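Local coordinates for protein UDP-glucose 4-epimerase (Campylobacter jejuni subsp. jejuni serotype O:2, PDB 7K3P) that inverts the sugar C4 centre of UDP-glucose and probably also of UDP-N-acetylglucosamine, using a bound NAD cofactor, at residues A286-K289 with D294-V297; K288-V293 with D329-C334; A216-C219 with K223-K226. The protein carries 2 engineered substitutions. All blocks are in the same frame, centred on the assembly; numbering follows the deposited sequence.

Interaction 1. Residues A286-K289 with D294-V297; sequences AMKK and DFKV
The helix-to-strand turn that leads from helix 280-291 into strand 296-300 is bridged by K288, whose side chain reaches from the helix across the ring of F295 to the carboxylate of D294. CE of K288 stands 3.9 Å from the F295 ring centroid and only 2° off the ring normal, which identifies a CH-pi contact centred on the face. K288 NZ is 5.0 Å from the F295 centroid and 15° off the normal, a cation-pi pair over the face. With CG beside the backbone N (chi1 -73°) and the rest of the chain extended, the lysine has the length to pass the ring. Nearer its root, K288 CG lies 3.5 Å from F295 CE2.

The ammonium group then finds two oxygens. D294 OD1 takes a salt bridge from K288 NZ at 2.9 Å, almost in line with its C-O bond, while the 3.0 Å bond from K288 NZ to the backbone O of F295 is weak. On the same ring, M287 CG approaches F295 CE2 obliquely at 4.0 Å, the two side chains crossing near a right angle; M287 continues toward helices 212-220 and 330-343. Chemically, one lysine combines methylene packing on an aromatic face with charge pairing at its end; its positive charge is probably stabilised mainly by the D294 carboxylate, with smaller help from the F295 ring and carbonyl.

Interaction 2. Residues K288-V293 with D329-C334; sequences KKVSGV and DLELIC
V290 lies against the first turn of helix 330-343, with CG2 over the backbone of E331: it comes 3.3 Å from E331 O and 4.0 Å from E331 CB. The other methyl reaches the backbone one turn farther on, V290 CG1 standing 4.0 Å from C334 C, so the valine straddles the two levels of the helix. The chi1 of 126° falls between the staggered positions, which suggests either a strained rotamer or an imprecisely placed side chain. The backbones are close here, with V290 CA and E331 CA 6.3 Å apart.

Beside the valine, K289 and E331 form a salt bridge between NZ and OE2. The modelled separation of 2.5 Å between K289 NZ and E331 OE2 is too short to be trusted in detail, and the fine geometry of the bond is doubtful with it. CG of K289 is anti to the backbone N (chi1 172°), and the fully extended chain runs obliquely across the glutamate.

Next to the contact, each helix end is stabilised within its own segment. D329 is the N-cap of helix 330-343, its OD1 accepting from L332 N at 3.0 Å. At the far end of helix 280-291, S291 OG accepts from V293 N at 3.0 Å in an ST turn, and G292 leaves the helix with positive phi.

Elsewhere on helix 330-343, C334 packs on A286 and M287 of helix 280-291, L330 and I333 cover F278 of strand 278-279, and I333 extends to I213 of helix 212-220.

Interaction 3. Residues A216-C219 with K223-K226; sequences AAEC and KRDK
E218 OE1 is held by two nitrogens of R224: NH2 at 2.8 Å and NE at 2.9 Å both donate to this one oxygen. R224 NH2 meets the syn lone pair of E218 OE1, whereas NE arrives nearly in line with the C-O bond. The carboxylate and guanidinium planes are 17° apart, and OE1 lies only 4° out of the guanidinium plane, so the salt bridge is an edge-on, nearly flat arrangement in which the two N-H bonds hold the guanidinium edge to OE1. The arginine bends at its third torsion (-64°), which turns the guanidinium back toward the glutamate. Outside the pair, the bond of E218 OE2 to T201 OG1 helps to set the carboxylate, and R224 NH1 bonds to Q204 O, giving each partner a second tie.

E218 O also accepts two hydrogen bonds. K223 N reaches E218 O at 2.8 Å, while R224 N comes to E218 O at 3.1 Å from well above the carbonyl plane. Alongside, C219 SG packs against the aliphatic part of R224, 3.6 Å from its CD, and C219 CA makes a CA-H...O contact with R224 O at 3.4 Å. The polar end of K223 leads elsewhere, to a salt bridge with E341 of helix 330-343.

An amide bonded to the carbonyl five residues before it, just past the end of helix 212-220, marks a helix-terminating turn. Here it takes the chain into strand 226-230, which pairs in parallel with strand 296-300.

From the N terminus, interaction 3 comes first and closes the short turn from helix 212-220 into strand 226-230. Interaction 1 opens 60 residues later and likewise closes a helix-to-strand turn, from helix 280-291 into strand 296-300. Interaction 2 starts within the same stretch, sharing K288 and K289, and runs on to 329-334; its span therefore crosses that of interaction 1 without enclosing it, while interaction 3 lies outside both. Spatially, interactions 1 and 3 meet where D225 forms a salt bridge with K296 and F295 packs on C219. Interactions 1 and 2 touch through M287 and A286 against C334 and L330. Together the three contacts tie helices 212-220, 280-291 and 330-343 to the two-stranded sheet.

Interaction 1. Residues A286-K289 with D294-V297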
# COMPACT_ATOMS: atom_id res chain seq x y z
N ALA A 286 -23.24 -26.37 19.44
CA ALA A 286 -23.44 -26.78 18.05
C ALA A 286 -22.35 -27.72 17.53
O ALA A 286 -22.65 -28.74 16.91
CB ALA A 286 -23.57 -25.56 17.14
N MET A 287 -21.08 -27.40 17.77
CA MET A 287 -20.00 -28.25 17.27
C MET A 287 -20.06 -29.65 17.90
O MET A 287 -19.86 -30.66 17.21
CB MET A 287 -18.63 -27.63 17.51
CG MET A 287 -17.49 -28.40 16.85
SD MET A 287 -17.63 -28.47 15.04
CE MET A 287 -17.35 -26.74 14.62
N LYS A 288 -20.35 -29.70 19.20
CA LYS A 288 -20.44 -30.97 19.91
C LYS A 288 -21.59 -31.83 19.37
O LYS A 288 -21.43 -33.02 19.09
CB LYS A 288 -20.57 -30.76 21.43
CG LYS A 288 -19.26 -30.30 22.10
CD LYS A 288 -19.36 -30.18 23.63
CE LYS A 288 -17.95 -30.22 24.23
NZ LYS A 288 -17.89 -30.10 25.72
N LYS A 289 -22.75 -31.20 19.20
CA LYS A 289 -23.95 -31.88 18.72
C LYS A 289 -23.76 -32.46 17.32
O LYS A 289 -24.15 -33.60 17.03
CB LYS A 289 -25.14 -30.92 18.72
CG LYS A 289 -26.38 -31.51 18.07
CD LYS A 289 -27.53 -30.51 18.06
CE LYS A 289 -28.72 -31.07 17.28
NZ LYS A 289 -29.88 -30.16 17.30
N ASP A 294 -17.62 -34.99 22.44
CA ASP A 294 -17.68 -34.20 23.66
C ASP A 294 -16.27 -33.76 24.06
O ASP A 294 -15.74 -34.20 25.09
CB ASP A 294 -18.34 -35.01 24.78
CG ASP A 294 -18.60 -34.18 26.02
OD1 ASP A 294 -18.59 -32.93 25.92
OD2 ASP A 294 -18.83 -34.79 27.10
N PHE A 295 -15.66 -32.91 23.24
CA PHE A 295 -14.28 -32.47 23.47
C PHE A 295 -14.16 -31.64 24.74
O PHE A 295 -15.16 -31.14 25.26
CB PHE A 295 -13.73 -31.68 22.26
CG PHE A 295 -14.56 -30.48 21.88
CD1 PHE A 295 -14.37 -29.26 22.52
CD2 PHE A 295 -15.51 -30.58 20.88
CE1 PHE A 295 -15.13 -28.15 22.17
CE2 PHE A 295 -16.28 -29.48 20.52
CZ PHE A 295 -16.09 -28.27 21.16
N LYS A 296 -12.93 -31.50 25.24
CA LYS A 296 -12.68 -30.80 26.50
C LYS A 296 -12.78 -29.27 26.39
O LYS A 296 -12.04 -28.64 25.61
CB LYS A 296 -11.29 -31.17 27.05
CG LYS A 296 -11.10 -32.67 27.33
CD LYS A 296 -9.79 -32.95 28.07
CE LYS A 296 -8.57 -32.75 27.17
NZ LYS A 296 -8.59 -33.66 25.99
N VAL A 297 -13.68 -28.68 27.16
CA VAL A 297 -13.72 -27.22 27.30
C VAL A 297 -13.64 -26.76 28.76
O VAL A 297 -14.24 -27.36 29.66
CB VAL A 297 -14.94 -26.57 26.59
CG1 VAL A 297 -15.82 -27.62 25.93
CG2 VAL A 297 -15.74 -25.69 27.54

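Interaction 2. Residues K288-V293 with D329-C334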
# COMPACT_ATOMS: atom_id res chain seq x y z
N LYS A 288 -20.35 -29.70 19.20
CA LYS A 288 -20.44 -30.97 19.91
C LYS A 288 -21.59 -31.83 19.37
O LYS A 288 -21.43 -33.02 19.09
CB LYS A 288 -20.57 -30.76 21.43
CG LYS A 288 -19.26 -30.30 22.10
CD LYS A 288 -19.36 -30.18 23.63
CE LYS A 288 -17.95 -30.22 24.23
NZ LYS A 288 -17.89 -30.10 25.72
N LYS A 289 -22.75 -31.20 19.20
CA LYS A 289 -23.95 -31.88 18.72
C LYS A 289 -23.76 -32.46 17.32
O LYS A 289 -24.15 -33.60 17.03
CB LYS A 289 -25.14 -30.92 18.72
CG LYS A 289 -26.38 -31.51 18.07
CD LYS A 289 -27.53 -30.51 18.06
CE LYS A 289 -28.72 -31.07 17.28
NZ LYS A 289 -29.88 -30.16 17.30
N VAL A 290 -23.15 -31.66 16.46
CA VAL A 290 -22.99 -31.99 15.05
C VAL A 290 -21.87 -33.00 14.79
O VAL A 290 -21.90 -33.74 13.80
CB VAL A 290 -22.74 -30.70 14.24
CG1 VAL A 290 -21.48 -30.80 13.40
CG2 VAL A 290 -23.96 -30.35 13.42
N SER A 291 -20.88 -33.03 15.68
CA SER A 291 -19.76 -33.95 15.51
C SER A 291 -19.91 -35.22 16.35
O SER A 291 -19.30 -36.24 16.04
CB SER A 291 -18.44 -33.27 15.91
OG SER A 291 -18.39 -33.07 17.31
N GLY A 292 -20.70 -35.13 17.42
CA GLY A 292 -20.82 -36.23 18.36
C GLY A 292 -19.61 -36.36 19.28
O GLY A 292 -19.47 -37.36 20.00
N VAL A 293 -18.74 -35.36 19.25
CA VAL A 293 -17.52 -35.38 20.06
C VAL A 293 -17.68 -34.44 21.24
O VAL A 293 -17.86 -33.23 21.05
CB VAL A 293 -16.30 -34.93 19.25
CG1 VAL A 293 -15.05 -34.94 20.14
CG2 VAL A 293 -16.10 -35.83 18.05
N ASP A 329 -27.23 -20.88 9.86
CA ASP A 329 -27.71 -21.98 10.68
C ASP A 329 -26.47 -22.56 11.35
O ASP A 329 -25.64 -23.16 10.67
CB ASP A 329 -28.40 -23.02 9.78
CG ASP A 329 -28.83 -24.27 10.53
OD1 ASP A 329 -28.01 -24.85 11.27
OD2 ASP A 329 -29.99 -24.69 10.35
N LEU A 330 -26.34 -22.38 12.66
CA LEU A 330 -25.09 -22.70 13.36
C LEU A 330 -24.72 -24.16 13.23
O LEU A 330 -23.53 -24.50 13.14
CB LEU A 330 -25.14 -22.32 14.84
CG LEU A 330 -23.95 -21.54 15.44
CD1 LEU A 330 -23.71 -21.90 16.90
CD2 LEU A 330 -22.65 -21.67 14.63
N GLU A 331 -25.71 -25.04 13.22
CA GLU A 331 -25.41 -26.47 13.10
C GLU A 331 -24.81 -26.80 11.73
O GLU A 331 -23.84 -27.56 11.63
CB GLU A 331 -26.64 -27.34 13.43
CG GLU A 331 -26.93 -27.41 14.95
CD GLU A 331 -28.15 -28.27 15.30
OE1 GLU A 331 -28.55 -29.13 14.48
OE2 GLU A 331 -28.71 -28.09 16.41
N LEU A 332 -25.38 -26.21 10.69
CA LEU A 332 -24.87 -26.37 9.33
C LEU A 332 -23.46 -25.81 9.20
O LEU A 332 -22.58 -26.42 8.58
CB LEU A 332 -25.77 -25.65 8.33
CG LEU A 332 -27.20 -26.17 8.22
CD1 LEU A 332 -27.95 -25.45 7.09
CD2 LEU A 332 -27.17 -27.67 8.00
N ILE A 333 -23.25 -24.64 9.79
CA ILE A 333 -21.95 -23.99 9.74
C ILE A 333 -20.91 -24.83 10.47
O ILE A 333 -19.83 -25.09 9.93
CB ILE A 333 -22.02 -22.56 10.29
CG1 ILE A 333 -22.90 -21.71 9.38
CG2 ILE A 333 -20.63 -21.95 10.41
CD1 ILE A 333 -23.40 -20.43 10.02
N CYS A 334 -21.24 -25.30 11.67
CA CYS A 334 -20.31 -26.15 12.41
C CYS A 334 -20.06 -27.48 11.71
O CYS A 334 -18.92 -27.96 11.66
CB CYS A 334 -20.76 -26.35 13.85
SG CYS A 334 -20.62 -24.84 14.85

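Interaction 3. Residues A216-C219 with K223-K226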
# COMPACT_ATOMS: atom_id res chain seq x y z
N ALA A 216 -12.99 -24.76 17.63
CA ALA A 216 -14.00 -25.75 17.97
C ALA A 216 -13.90 -26.98 17.06
O ALA A 216 -13.96 -28.11 17.53
CB ALA A 216 -15.39 -25.13 17.90
N ALA A 217 -13.76 -26.74 15.76
CA ALA A 217 -13.58 -27.80 14.78
C ALA A 217 -12.30 -28.61 15.03
O ALA A 217 -12.31 -29.85 14.93
CB ALA A 217 -13.57 -27.22 13.36
N GLU A 218 -11.21 -27.91 15.36
CA GLU A 218 -9.94 -28.58 15.65
C GLU A 218 -10.05 -29.50 16.87
O GLU A 218 -9.48 -30.60 16.88
CB GLU A 218 -8.80 -27.55 15.83
CG GLU A 218 -8.31 -26.89 14.54
CD GLU A 218 -7.26 -25.80 14.80
OE1 GLU A 218 -7.13 -25.35 15.96
OE2 GLU A 218 -6.57 -25.39 13.84
N CYS A 219 -10.76 -29.05 17.90
CA CYS A 219 -10.99 -29.87 19.10
C CYS A 219 -11.85 -31.09 18.78
O CYS A 219 -11.55 -32.21 19.20
CB CYS A 219 -11.68 -29.06 20.21
SG CYS A 219 -10.64 -27.80 20.99
N LYS A 223 -7.68 -32.73 17.04
CA LYS A 223 -6.42 -32.06 16.70
C LYS A 223 -5.93 -31.17 17.83
O LYS A 223 -4.73 -31.01 18.05
CB LYS A 223 -6.59 -31.23 15.43
CG LYS A 223 -6.74 -32.03 14.15
CD LYS A 223 -6.67 -31.10 12.95
CE LYS A 223 -6.99 -31.82 11.65
NZ LYS A 223 -7.05 -30.87 10.50
N ARG A 224 -6.87 -30.58 18.54
CA ARG A 224 -6.55 -29.67 19.62
C ARG A 224 -7.11 -30.26 20.90
O ARG A 224 -8.24 -30.77 20.93
CB ARG A 224 -7.17 -28.29 19.34
CG ARG A 224 -6.97 -27.27 20.44
CD ARG A 224 -7.64 -25.96 20.09
NE ARG A 224 -7.03 -25.34 18.90
CZ ARG A 224 -6.00 -24.51 18.94
NH1 ARG A 224 -5.44 -24.19 20.11
NH2 ARG A 224 -5.51 -23.99 17.82
N ASP A 225 -6.32 -30.20 21.96
CA ASP A 225 -6.64 -30.93 23.18
C ASP A 225 -7.80 -30.32 23.95
O ASP A 225 -8.71 -31.02 24.39
CB ASP A 225 -5.40 -30.99 24.07
CG ASP A 225 -5.58 -31.90 25.26
OD1 ASP A 225 -6.31 -32.91 25.13
OD2 ASP A 225 -4.99 -31.61 26.32
N LYS A 226 -7.76 -29.00 24.13
CA LYS A 226 -8.78 -28.30 24.91
C LYS A 226 -9.24 -27.03 24.21
O LYS A 226 -8.54 -26.49 23.35
CB LYS A 226 -8.23 -27.95 26.31
CG LYS A 226 -8.23 -29.11 27.31
CD LYS A 226 -8.26 -28.62 28.77
CE LYS A 226 -6.87 -28.38 29.33
NZ LYS A 226 -6.92 -27.88 30.74